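Diaminopimelate decarboxylase (Helicobacter pylori, PDB 2QGH) catalyses the decarboxylation of diaminopimelate to L-lysine, the closing step of bacterial lysine synthesis, with the help of pyridoxal-5'-phosphate. Local coordinates at residues A[129-134]-A[175-180]; A[189-192]-A[198-201]; A[110-115]-A[133-138]. All coordinates share one frame; numbering follows the deposited sequence.

How the contacts relate
All three contacts lie in the pyridoxal-binding barrel, on the same side of the chain's centre. Contacts 1 and 3 have centres about 10 Å apart and share F133 and M134. They are also joined by a probable hydrogen bond, K112 NZ to N129 O at 2.8 Å. Contact 2 is farther out, its centre about 14 Å from that of contact 1 and about 15 Å from that of contact 3. W190 ties it to the others, with W190 CG 3.5 Å from F133 CZ. Contact 1 comes nearest the active site: the E131 side chain is about 6 Å from pyridoxal-5'-phosphate, and the F177 side chain about 7 Å from bound lysine.

Contact 1: A[129-134]-A[175-180]; sequences NVESFM and NKFGVG
E131 reaches across to F177 and G178 with one carboxylate oxygen. OE2 accepts a hydrogen bond from the backbone N of G178, with E131 OE2 and G178 N 2.8 Å apart. The N-H...O angle is 154°, and the donor meets the oxygen nearly on the extension of its C-O bond. The reach depends on a bend in the glutamate at chi2 (-120°), because the CB of E131 does not itself aim at the loop.

The same oxygen sits beside F177. OE2 of E131 is 3.4 Å from the CA of F177. It also lies in the plane of the phenyl ring, at its edge, 3.9 Å from CD1 of F177. The electron-rich face of the ring is therefore turned away from the negative oxygen. One face is taken by the preceding residue: CG of K176 stands over the ring centre, 3.9 Å above the plane.

V179 completes the contact on the other side of G178 in sequence. Its CB points toward the other segment, and its CG2 comes 3.2 Å from the backbone O of E131. G178, between the two larger residues, has a positive phi (71°), which glycine adopts easily.

The carboxylate is buried but well paired, since OE1 of E131 forms a salt bridge with R155. K299 of the second subunit donates to the backbone O atoms of E131, K176 and G178, so the contact also belongs to the dimer interface.

The contact links the loops that follow two neighbouring strands of the eight-stranded alpha/beta barrel, close to the pyridoxal-5'-phosphate. E131 directly follows strand 127-130. S132 then N-caps helix 133-146. The loop holding F177 and V179 comes after the next strand, 150-155, and G180 is the N-cap residue of helix 181-193.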
ATOM      1  N   ASN A 129      15.734 -12.051 -17.205  1.00 18.09           N
ATOM      2  CA  ASN A 129      16.846 -11.759 -16.313  1.00 17.11           C
ATOM      3  C   ASN A 129      16.637 -12.604 -15.076  1.00 16.32           C
ATOM      4  O   ASN A 129      15.796 -12.292 -14.236  1.00 14.98           O
ATOM      5  CB  ASN A 129      16.850 -10.270 -15.980  1.00 17.48           C
ATOM      6  CG  ASN A 129      18.141  -9.822 -15.343  1.00 16.29           C
ATOM      7  OD1 ASN A 129      19.226 -10.213 -15.774  1.00 16.21           O
ATOM      8  ND2 ASN A 129      18.033  -8.989 -14.321  1.00 14.55           N
ATOM      9  N   VAL A 130      17.396 -13.692 -14.973  1.00 17.78           N
ATOM     10  CA  VAL A 130      17.233 -14.617 -13.854  1.00 18.34           C
ATOM     11  C   VAL A 130      17.990 -14.213 -12.595  1.00 18.37           C
ATOM     12  O   VAL A 130      19.106 -13.691 -12.656  1.00 18.57           O
ATOM     13  CB  VAL A 130      17.613 -16.058 -14.271  1.00 16.54           C
ATOM     14  CG1 VAL A 130      17.278 -16.267 -15.735  1.00 17.23           C
ATOM     15  CG2 VAL A 130      19.059 -16.316 -14.014  1.00 19.31           C
ATOM     16  N   GLU A 131      17.369 -14.476 -11.450  1.00 19.76           N
ATOM     17  CA  GLU A 131      17.942 -14.109 -10.170  1.00 20.91           C
ATOM     18  C   GLU A 131      18.379 -15.304  -9.326  1.00 21.16           C
ATOM     19  O   GLU A 131      18.983 -15.126  -8.272  1.00 20.73           O
ATOM     20  CB  GLU A 131      16.931 -13.258  -9.398  1.00 21.26           C
ATOM     21  CG  GLU A 131      16.263 -12.177 -10.242  1.00 22.49           C
ATOM     22  CD  GLU A 131      16.509 -10.771  -9.720  1.00 22.93           C
ATOM     23  OE1 GLU A 131      15.893  -9.825 -10.253  1.00 23.07           O
ATOM     24  OE2 GLU A 131      17.320 -10.613  -8.783  1.00 21.71           O
ATOM     25  N   SER A 132      18.071 -16.517  -9.776  1.00 22.32           N
ATOM     26  CA  SER A 132      18.472 -17.706  -9.026  1.00 23.78           C
ATOM     27  C   SER A 132      18.808 -18.865  -9.952  1.00 24.21           C
ATOM     28  O   SER A 132      18.326 -18.931 -11.077  1.00 26.27           O
ATOM     29  CB  SER A 132      17.368 -18.129  -8.041  1.00 23.62           C
ATOM     30  OG  SER A 132      16.260 -18.721  -8.704  1.00 25.86           O
ATOM     31  N   PHE A 133      19.640 -19.784  -9.478  1.00 25.39           N
ATOM     32  CA  PHE A 133      20.008 -20.933 -10.285  1.00 25.67           C
ATOM     33  C   PHE A 133      18.778 -21.816 -10.502  1.00 25.25           C
ATOM     34  O   PHE A 133      18.611 -22.392 -11.573  1.00 24.69           O
ATOM     35  CB  PHE A 133      21.128 -21.724  -9.598  1.00 27.15           C
ATOM     36  CG  PHE A 133      22.013 -22.499 -10.547  1.00 28.88           C
ATOM     37  CD1 PHE A 133      23.295 -22.882 -10.160  1.00 31.26           C
ATOM     38  CD2 PHE A 133      21.578 -22.833 -11.829  1.00 29.79           C
ATOM     39  CE1 PHE A 133      24.135 -23.580 -11.038  1.00 31.45           C
ATOM     40  CE2 PHE A 133      22.412 -23.531 -12.712  1.00 29.09           C
ATOM     41  CZ  PHE A 133      23.689 -23.901 -12.315  1.00 29.65           C
ATOM     42  N   MET A 134      17.915 -21.908  -9.491  1.00 25.11           N
ATOM     43  CA  MET A 134      16.704 -22.718  -9.601  1.00 24.55           C
ATOM     44  C   MET A 134      15.750 -22.112 -10.630  1.00 23.73           C
ATOM     45  O   MET A 134      14.974 -22.822 -11.259  1.00 24.14           O
ATOM     46  CB  MET A 134      16.001 -22.850  -8.239  1.00 27.08           C
ATOM     47  CG  MET A 134      14.887 -23.910  -8.228  1.00 30.55           C
ATOM     48  SD  MET A 134      14.018 -24.148  -6.638  1.00 37.50           S
ATOM     49  CE  MET A 134      15.384 -24.834  -5.612  1.00 33.71           C
ATOM     50  N   ASN A 175      20.643  -8.459   0.427  1.00 34.64           N
ATOM     51  CA  ASN A 175      19.408  -8.489  -0.360  1.00 32.65           C
ATOM     52  C   ASN A 175      19.154  -9.784  -1.148  1.00 30.23           C
ATOM     53  O   ASN A 175      20.066 -10.575  -1.383  1.00 28.63           O
ATOM     54  CB  ASN A 175      19.407  -7.294  -1.312  1.00 31.52           C
ATOM     55  CG  ASN A 175      19.662  -5.988  -0.591  1.00 32.21           C
ATOM     56  OD1 ASN A 175      20.569  -5.228  -0.950  1.00 30.73           O
ATOM     57  ND2 ASN A 175      18.863  -5.717   0.438  1.00 30.19           N
ATOM     58  N   LYS A 176      17.903  -9.970  -1.564  1.00 27.87           N
ATOM     59  CA  LYS A 176      17.469 -11.154  -2.308  1.00 24.77           C
ATOM     60  C   LYS A 176      17.668 -11.037  -3.812  1.00 22.32           C
ATOM     61  O   LYS A 176      17.326 -11.947  -4.554  1.00 22.54           O
ATOM     62  CB  LYS A 176      15.983 -11.420  -2.039  1.00 24.50           C
ATOM     63  CG  LYS A 176      15.048 -10.353  -2.624  1.00 24.60           C
ATOM     64  CD  LYS A 176      13.575 -10.629  -2.312  1.00 24.08           C
ATOM     65  CE  LYS A 176      12.662  -9.631  -3.025  1.00 22.99           C
ATOM     66  NZ  LYS A 176      11.213  -9.888  -2.790  1.00 19.26           N
ATOM     67  N   PHE A 177      18.233  -9.926  -4.260  1.00 22.69           N
ATOM     68  CA  PHE A 177      18.420  -9.695  -5.685  1.00 23.56           C
ATOM     69  C   PHE A 177      19.793 -10.049  -6.234  1.00 25.33           C
ATOM     70  O   PHE A 177      20.817  -9.710  -5.643  1.00 26.54           O
ATOM     71  CB  PHE A 177      18.113  -8.232  -6.000  1.00 23.98           C
ATOM     72  CG  PHE A 177      16.745  -7.794  -5.556  1.00 23.67           C
ATOM     73  CD1 PHE A 177      15.606  -8.253  -6.211  1.00 23.43           C
ATOM     74  CD2 PHE A 177      16.594  -6.936  -4.474  1.00 22.43           C
ATOM     75  CE1 PHE A 177      14.329  -7.858  -5.791  1.00 22.58           C
ATOM     76  CE2 PHE A 177      15.325  -6.537  -4.048  1.00 23.16           C
ATOM     77  CZ  PHE A 177      14.191  -7.000  -4.709  1.00 21.05           C
ATOM     78  N   GLY A 178      19.793 -10.724  -7.381  1.00 25.84           N
ATOM     79  CA  GLY A 178      21.030 -11.109  -8.032  1.00 27.59           C
ATOM     80  C   GLY A 178      21.797 -12.203  -7.316  1.00 28.95           C
ATOM     81  O   GLY A 178      21.331 -12.754  -6.320  1.00 29.49           O
ATOM     82  N   VAL A 179      22.975 -12.531  -7.836  1.00 30.25           N
ATOM     83  CA  VAL A 179      23.808 -13.559  -7.219  1.00 30.33           C
ATOM     84  C   VAL A 179      25.284 -13.170  -7.273  1.00 28.66           C
ATOM     85  O   VAL A 179      25.692 -12.363  -8.114  1.00 28.05           O
ATOM     86  CB  VAL A 179      23.632 -14.928  -7.910  1.00 31.00           C
ATOM     87  CG1 VAL A 179      24.336 -15.979  -7.106  1.00 34.85           C
ATOM     88  CG2 VAL A 179      22.163 -15.285  -8.042  1.00 31.84           C
ATOM     89  N   GLY A 180      26.071 -13.741  -6.364  1.00 27.57           N
ATOM     90  CA  GLY A 180      27.496 -13.461  -6.317  1.00 27.02           C
ATOM     91  C   GLY A 180      28.229 -13.876  -7.577  1.00 27.05           C
ATOM     92  O   GLY A 180      27.687 -14.587  -8.418  1.00 27.79           O
TER

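Contact 2: A[189-192]-A[198-201]; sequences LWAK and EPVS
A191 has a helical psi of -26°, and its CB points toward the strand. P199 answers from segment 198-201, on strand 197-203. Ring closure holds its phi at -68°, psi 118° keeps the chain extended, and its CB points toward the helix. No rotatable side-chain bond is involved, as A191 ends at its methyl group and P199 is a closed ring.

The methyl sits over one face of the pyrrolidine ring, displaced toward CD and CG. CB of A191 is 3.8 Å from CD of P199 and 4.1 Å from CG of P199. CD also approaches the helix backbone, with P199 CD 3.7 Å from the O of A191. The K192 backbone flanks the same ring carbon, while the long K192 side chain leads away.

The pair joins the last turn of helix 181-193 to barrel strand 197-203, the strand that follows it in the chain. P199 also packs on I152 of the adjacent strand and on I235. This is the helix-on-strand layer of an alpha/beta barrel.

No hydrogen bond crosses the contact, and the proline nitrogen has no hydrogen to give. What crosses is apolar and van der Waals contact, which sets a fit but no directional bond.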
ATOM      1  N   LEU A 189      27.994 -20.781 -17.238  1.00 27.51           N
ATOM      2  CA  LEU A 189      28.543 -21.957 -17.900  1.00 29.57           C
ATOM      3  C   LEU A 189      27.411 -22.943 -18.146  1.00 28.18           C
ATOM      4  O   LEU A 189      27.343 -23.581 -19.194  1.00 28.62           O
ATOM      5  CB  LEU A 189      29.629 -22.599 -17.027  1.00 29.87           C
ATOM      6  CG  LEU A 189      30.850 -21.706 -16.782  1.00 32.53           C
ATOM      7  CD1 LEU A 189      31.804 -22.363 -15.795  1.00 31.34           C
ATOM      8  CD2 LEU A 189      31.541 -21.438 -18.109  1.00 31.59           C
ATOM      9  N   TRP A 190      26.511 -23.030 -17.172  1.00 28.36           N
ATOM     10  CA  TRP A 190      25.369 -23.929 -17.237  1.00 27.79           C
ATOM     11  C   TRP A 190      24.418 -23.584 -18.378  1.00 28.74           C
ATOM     12  O   TRP A 190      23.898 -24.475 -19.053  1.00 29.17           O
ATOM     13  CB  TRP A 190      24.608 -23.875 -15.925  1.00 28.73           C
ATOM     14  CG  TRP A 190      23.971 -25.155 -15.573  1.00 28.57           C
ATOM     15  CD1 TRP A 190      24.552 -26.209 -14.923  1.00 30.02           C
ATOM     16  CD2 TRP A 190      22.623 -25.536 -15.836  1.00 27.78           C
ATOM     17  NE1 TRP A 190      23.641 -27.224 -14.761  1.00 31.19           N
ATOM     18  CE2 TRP A 190      22.447 -26.837 -15.312  1.00 30.16           C
ATOM     19  CE3 TRP A 190      21.543 -24.906 -16.462  1.00 28.78           C
ATOM     20  CZ2 TRP A 190      21.234 -27.519 -15.393  1.00 30.34           C
ATOM     21  CZ3 TRP A 190      20.338 -25.579 -16.542  1.00 29.16           C
ATOM     22  CH2 TRP A 190      20.193 -26.877 -16.007  1.00 31.10           C
ATOM     23  N   ALA A 191      24.182 -22.291 -18.582  1.00 27.94           N
ATOM     24  CA  ALA A 191      23.290 -21.843 -19.644  1.00 28.60           C
ATOM     25  C   ALA A 191      23.957 -22.026 -21.005  1.00 29.14           C
ATOM     26  O   ALA A 191      23.280 -22.182 -22.017  1.00 30.02           O
ATOM     27  CB  ALA A 191      22.908 -20.374 -19.435  1.00 26.71           C
ATOM     28  N   LYS A 192      25.285 -22.007 -21.023  1.00 28.58           N
ATOM     29  CA  LYS A 192      26.033 -22.181 -22.267  1.00 29.04           C
ATOM     30  C   LYS A 192      25.879 -23.618 -22.772  1.00 27.49           C
ATOM     31  O   LYS A 192      25.563 -23.838 -23.935  1.00 26.84           O
ATOM     32  CB  LYS A 192      27.514 -21.857 -22.034  1.00 28.73           C
ATOM     33  CG  LYS A 192      28.401 -21.957 -23.261  1.00 29.73           C
ATOM     34  CD  LYS A 192      29.844 -21.619 -22.892  1.00 32.57           C
ATOM     35  CE  LYS A 192      30.794 -21.726 -24.079  1.00 34.97           C
ATOM     36  NZ  LYS A 192      31.055 -23.140 -24.481  1.00 36.54           N
ATOM     37  N   GLU A 198      20.319 -19.447 -23.753  1.00 28.06           N
ATOM     38  CA  GLU A 198      21.285 -18.683 -24.526  1.00 25.99           C
ATOM     39  C   GLU A 198      21.630 -17.426 -23.737  1.00 24.63           C
ATOM     40  O   GLU A 198      20.935 -16.413 -23.828  1.00 24.51           O
ATOM     41  CB  GLU A 198      20.691 -18.324 -25.892  1.00 26.91           C
ATOM     42  CG  GLU A 198      21.563 -17.419 -26.753  1.00 32.37           C
ATOM     43  CD  GLU A 198      20.953 -17.150 -28.126  1.00 36.72           C
ATOM     44  OE1 GLU A 198      19.743 -16.839 -28.197  1.00 40.74           O
ATOM     45  OE2 GLU A 198      21.684 -17.244 -29.139  1.00 40.73           O
ATOM     46  N   PRO A 199      22.709 -17.480 -22.936  1.00 23.32           N
ATOM     47  CA  PRO A 199      23.115 -16.318 -22.141  1.00 22.52           C
ATOM     48  C   PRO A 199      23.604 -15.214 -23.065  1.00 23.06           C
ATOM     49  O   PRO A 199      24.583 -15.393 -23.788  1.00 25.06           O
ATOM     50  CB  PRO A 199      24.224 -16.881 -21.254  1.00 22.42           C
ATOM     51  CG  PRO A 199      24.859 -17.909 -22.139  1.00 21.00           C
ATOM     52  CD  PRO A 199      23.658 -18.595 -22.761  1.00 21.82           C
ATOM     53  N   VAL A 200      22.925 -14.074 -23.048  1.00 21.74           N
ATOM     54  CA  VAL A 200      23.305 -12.974 -23.923  1.00 20.01           C
ATOM     55  C   VAL A 200      23.528 -11.656 -23.192  1.00 19.66           C
ATOM     56  O   VAL A 200      23.892 -10.653 -23.802  1.00 20.82           O
ATOM     57  CB  VAL A 200      22.230 -12.761 -25.022  1.00 18.76           C
ATOM     58  CG1 VAL A 200      22.040 -14.042 -25.804  1.00 20.59           C
ATOM     59  CG2 VAL A 200      20.900 -12.329 -24.401  1.00 19.14           C
ATOM     60  N   SER A 201      23.349 -11.654 -21.882  1.00 17.45           N
ATOM     61  CA  SER A 201      23.493 -10.408 -21.170  1.00 17.55           C
ATOM     62  C   SER A 201      23.894 -10.542 -19.712  1.00 18.35           C
ATOM     63  O   SER A 201      23.646 -11.573 -19.088  1.00 20.86           O
ATOM     64  CB  SER A 201      22.166  -9.654 -21.267  1.00 17.82           C
ATOM     65  OG  SER A 201      22.104  -8.590 -20.341  1.00 17.52           O
TER

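Contact 3: A[110-115]-A[133-138]; sequences VGKSAF and FMELKT
K112 and E135 form a buried salt bridge between the loop after one barrel strand and the helix after the next. K112 lies in the loop between strand 105-107 and helix 114-122, and E135 in the first turn of helix 133-146. NZ of K112 donates to OE2 of E135 at 3.0 Å. The donor stands above the carboxylate, 36° out of its plane.

The two side chains cross obliquely, so the lysine's methylene groups touch the acid as well. CD of K112 is 3.3 Å from OE2 of E135. The lysine chain runs straight until chi4 (67°), where it bends to turn NZ onto the oxygen. G109 O and, probably, N129 O also accept from NZ. The ammonium group is thus probably gripped by three oxygens, and it makes a cation-pi contact with F107.

The fold is the eight-stranded parallel alpha/beta barrel that binds the cofactor in this enzyme family. Its third and fourth strands, 105-107 and 127-130, are each followed by one of the segments that meet here. S113 is the N-cap of helix 114-122.

The other carboxylate oxygen of E135 is held separately. OE1 accepts from the backbone N of E131 and from a water 3.1 Å away. That water also donates to the O of V110, at 2.8 Å, and so bridges the two segments beside the salt bridge.

One turn on, OG1 of T138 donates to the O of M134 at 2.6 Å. The N of T138 reaches the same carbonyl from the opposite face of its plane. Y297 of the second subunit packs on E135 and T138, and its hydroxyl is hydrogen-bonded to the O of K112.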
ATOM      1  N   VAL A 110      12.607 -12.007  -9.041  1.00 20.64           N
ATOM      2  CA  VAL A 110      13.111 -13.117  -8.256  1.00 19.86           C
ATOM      3  C   VAL A 110      12.009 -14.168  -8.093  1.00 20.70           C
ATOM      4  O   VAL A 110      12.279 -15.331  -7.786  1.00 21.49           O
ATOM      5  CB  VAL A 110      13.573 -12.632  -6.862  1.00 21.53           C
ATOM      6  CG1 VAL A 110      12.380 -12.213  -6.021  1.00 21.73           C
ATOM      7  CG2 VAL A 110      14.349 -13.715  -6.173  1.00 22.69           C
ATOM      8  N   GLY A 111      10.764 -13.765  -8.322  1.00 19.79           N
ATOM      9  CA  GLY A 111       9.674 -14.708  -8.167  1.00 19.67           C
ATOM     10  C   GLY A 111       8.771 -14.949  -9.366  1.00 19.44           C
ATOM     11  O   GLY A 111       7.553 -15.029  -9.212  1.00 18.23           O
ATOM     12  N   LYS A 112       9.343 -15.070 -10.559  1.00 19.33           N
ATOM     13  CA  LYS A 112       8.522 -15.334 -11.742  1.00 18.22           C
ATOM     14  C   LYS A 112       7.946 -16.747 -11.593  1.00 19.11           C
ATOM     15  O   LYS A 112       8.657 -17.673 -11.194  1.00 18.76           O
ATOM     16  CB  LYS A 112       9.362 -15.298 -13.022  1.00 15.90           C
ATOM     17  CG  LYS A 112      10.336 -14.139 -13.164  1.00 13.89           C
ATOM     18  CD  LYS A 112      11.183 -14.366 -14.421  1.00 16.29           C
ATOM     19  CE  LYS A 112      12.129 -13.222 -14.725  1.00 14.11           C
ATOM     20  NZ  LYS A 112      13.199 -13.090 -13.707  1.00 18.03           N
ATOM     21  N   SER A 113       6.671 -16.927 -11.909  1.00 16.86           N
ATOM     22  CA  SER A 113       6.096 -18.255 -11.806  1.00 18.13           C
ATOM     23  C   SER A 113       6.193 -18.956 -13.159  1.00 19.19           C
ATOM     24  O   SER A 113       6.438 -18.318 -14.178  1.00 20.77           O
ATOM     25  CB  SER A 113       4.636 -18.180 -11.351  1.00 16.17           C
ATOM     26  OG  SER A 113       3.810 -17.622 -12.356  1.00 16.26           O
ATOM     27  N   ALA A 114       6.018 -20.273 -13.157  1.00 20.98           N
ATOM     28  CA  ALA A 114       6.071 -21.055 -14.384  1.00 20.50           C
ATOM     29  C   ALA A 114       5.143 -20.443 -15.421  1.00 20.20           C
ATOM     30  O   ALA A 114       5.464 -20.403 -16.607  1.00 19.20           O
ATOM     31  CB  ALA A 114       5.658 -22.492 -14.110  1.00 19.73           C
ATOM     32  N   PHE A 115       3.986 -19.962 -14.979  1.00 20.39           N
ATOM     33  CA  PHE A 115       3.057 -19.362 -15.928  1.00 21.80           C
ATOM     34  C   PHE A 115       3.669 -18.127 -16.587  1.00 21.82           C
ATOM     35  O   PHE A 115       3.597 -17.971 -17.805  1.00 20.86           O
ATOM     36  CB  PHE A 115       1.740 -18.974 -15.255  1.00 20.95           C
ATOM     37  CG  PHE A 115       0.767 -18.318 -16.193  1.00 22.10           C
ATOM     38  CD1 PHE A 115       0.236 -19.027 -17.266  1.00 21.43           C
ATOM     39  CD2 PHE A 115       0.409 -16.986 -16.029  1.00 20.70           C
ATOM     40  CE1 PHE A 115      -0.638 -18.414 -18.166  1.00 22.03           C
ATOM     41  CE2 PHE A 115      -0.461 -16.363 -16.915  1.00 19.28           C
ATOM     42  CZ  PHE A 115      -0.987 -17.077 -17.988  1.00 21.83           C
ATOM     43  N   PHE A 133      19.640 -19.784  -9.478  1.00 25.39           N
ATOM     44  CA  PHE A 133      20.008 -20.933 -10.285  1.00 25.67           C
ATOM     45  C   PHE A 133      18.778 -21.816 -10.502  1.00 25.25           C
ATOM     46  O   PHE A 133      18.611 -22.392 -11.573  1.00 24.69           O
ATOM     47  CB  PHE A 133      21.128 -21.724  -9.598  1.00 27.15           C
ATOM     48  CG  PHE A 133      22.013 -22.499 -10.547  1.00 28.88           C
ATOM     49  CD1 PHE A 133      23.295 -22.882 -10.160  1.00 31.26           C
ATOM     50  CD2 PHE A 133      21.578 -22.833 -11.829  1.00 29.79           C
ATOM     51  CE1 PHE A 133      24.135 -23.580 -11.038  1.00 31.45           C
ATOM     52  CE2 PHE A 133      22.412 -23.531 -12.712  1.00 29.09           C
ATOM     53  CZ  PHE A 133      23.689 -23.901 -12.315  1.00 29.65           C
ATOM     54  N   MET A 134      17.915 -21.908  -9.491  1.00 25.11           N
ATOM     55  CA  MET A 134      16.704 -22.718  -9.601  1.00 24.55           C
ATOM     56  C   MET A 134      15.750 -22.112 -10.630  1.00 23.73           C
ATOM     57  O   MET A 134      14.974 -22.822 -11.259  1.00 24.14           O
ATOM     58  CB  MET A 134      16.001 -22.850  -8.239  1.00 27.08           C
ATOM     59  CG  MET A 134      14.887 -23.910  -8.228  1.00 30.55           C
ATOM     60  SD  MET A 134      14.018 -24.148  -6.638  1.00 37.50           S
ATOM     61  CE  MET A 134      15.384 -24.834  -5.612  1.00 33.71           C
ATOM     62  N   GLU A 135      15.805 -20.794 -10.801  1.00 23.62           N
ATOM     63  CA  GLU A 135      14.959 -20.128 -11.788  1.00 21.87           C
ATOM     64  C   GLU A 135      15.476 -20.502 -13.174  1.00 20.78           C
ATOM     65  O   GLU A 135      14.706 -20.750 -14.092  1.00 20.58           O
ATOM     66  CB  GLU A 135      15.030 -18.604 -11.636  1.00 22.04           C
ATOM     67  CG  GLU A 135      13.988 -17.851 -12.459  1.00 21.12           C
ATOM     68  CD  GLU A 135      14.413 -16.425 -12.793  1.00 22.41           C
ATOM     69  OE1 GLU A 135      15.100 -15.793 -11.961  1.00 18.24           O
ATOM     70  OE2 GLU A 135      14.046 -15.930 -13.886  1.00 20.21           O
ATOM     71  N   LEU A 136      16.796 -20.520 -13.318  1.00 20.72           N
ATOM     72  CA  LEU A 136      17.433 -20.854 -14.581  1.00 20.25           C
ATOM     73  C   LEU A 136      17.057 -22.270 -15.022  1.00 21.29           C
ATOM     74  O   LEU A 136      16.792 -22.512 -16.199  1.00 21.35           O
ATOM     75  CB  LEU A 136      18.954 -20.739 -14.444  1.00 19.99           C
ATOM     76  CG  LEU A 136      19.782 -20.755 -15.733  1.00 18.74           C
ATOM     77  CD1 LEU A 136      19.556 -19.465 -16.518  1.00 19.00           C
ATOM     78  CD2 LEU A 136      21.257 -20.904 -15.384  1.00 19.20           C
ATOM     79  N   LYS A 137      17.041 -23.202 -14.077  1.00 21.47           N
ATOM     80  CA  LYS A 137      16.690 -24.586 -14.382  1.00 24.11           C
ATOM     81  C   LYS A 137      15.206 -24.687 -14.718  1.00 23.48           C
ATOM     82  O   LYS A 137      14.794 -25.509 -15.538  1.00 22.50           O
ATOM     83  CB  LYS A 137      17.015 -25.491 -13.188  1.00 25.56           C
ATOM     84  CG  LYS A 137      18.505 -25.679 -12.933  1.00 28.36           C
ATOM     85  CD  LYS A 137      18.746 -26.450 -11.641  1.00 29.90           C
ATOM     86  CE  LYS A 137      20.211 -26.839 -11.469  1.00 30.79           C
ATOM     87  NZ  LYS A 137      20.588 -28.013 -12.311  1.00 30.85           N
ATOM     88  N   THR A 138      14.408 -23.843 -14.076  1.00 23.23           N
ATOM     89  CA  THR A 138      12.973 -23.833 -14.302  1.00 22.89           C
ATOM     90  C   THR A 138      12.685 -23.337 -15.710  1.00 23.41           C
ATOM     91  O   THR A 138      11.873 -23.922 -16.432  1.00 25.68           O
ATOM     92  CB  THR A 138      12.273 -22.933 -13.281  1.00 22.84           C
ATOM     93  OG1 THR A 138      12.590 -23.393 -11.962  1.00 23.23           O
ATOM     94  CG2 THR A 138      10.770 -22.974 -13.470  1.00 22.21           C
TER
HETATM   95  O   HOH W   1      14.708 -16.258  -8.887  1.00 19.30           O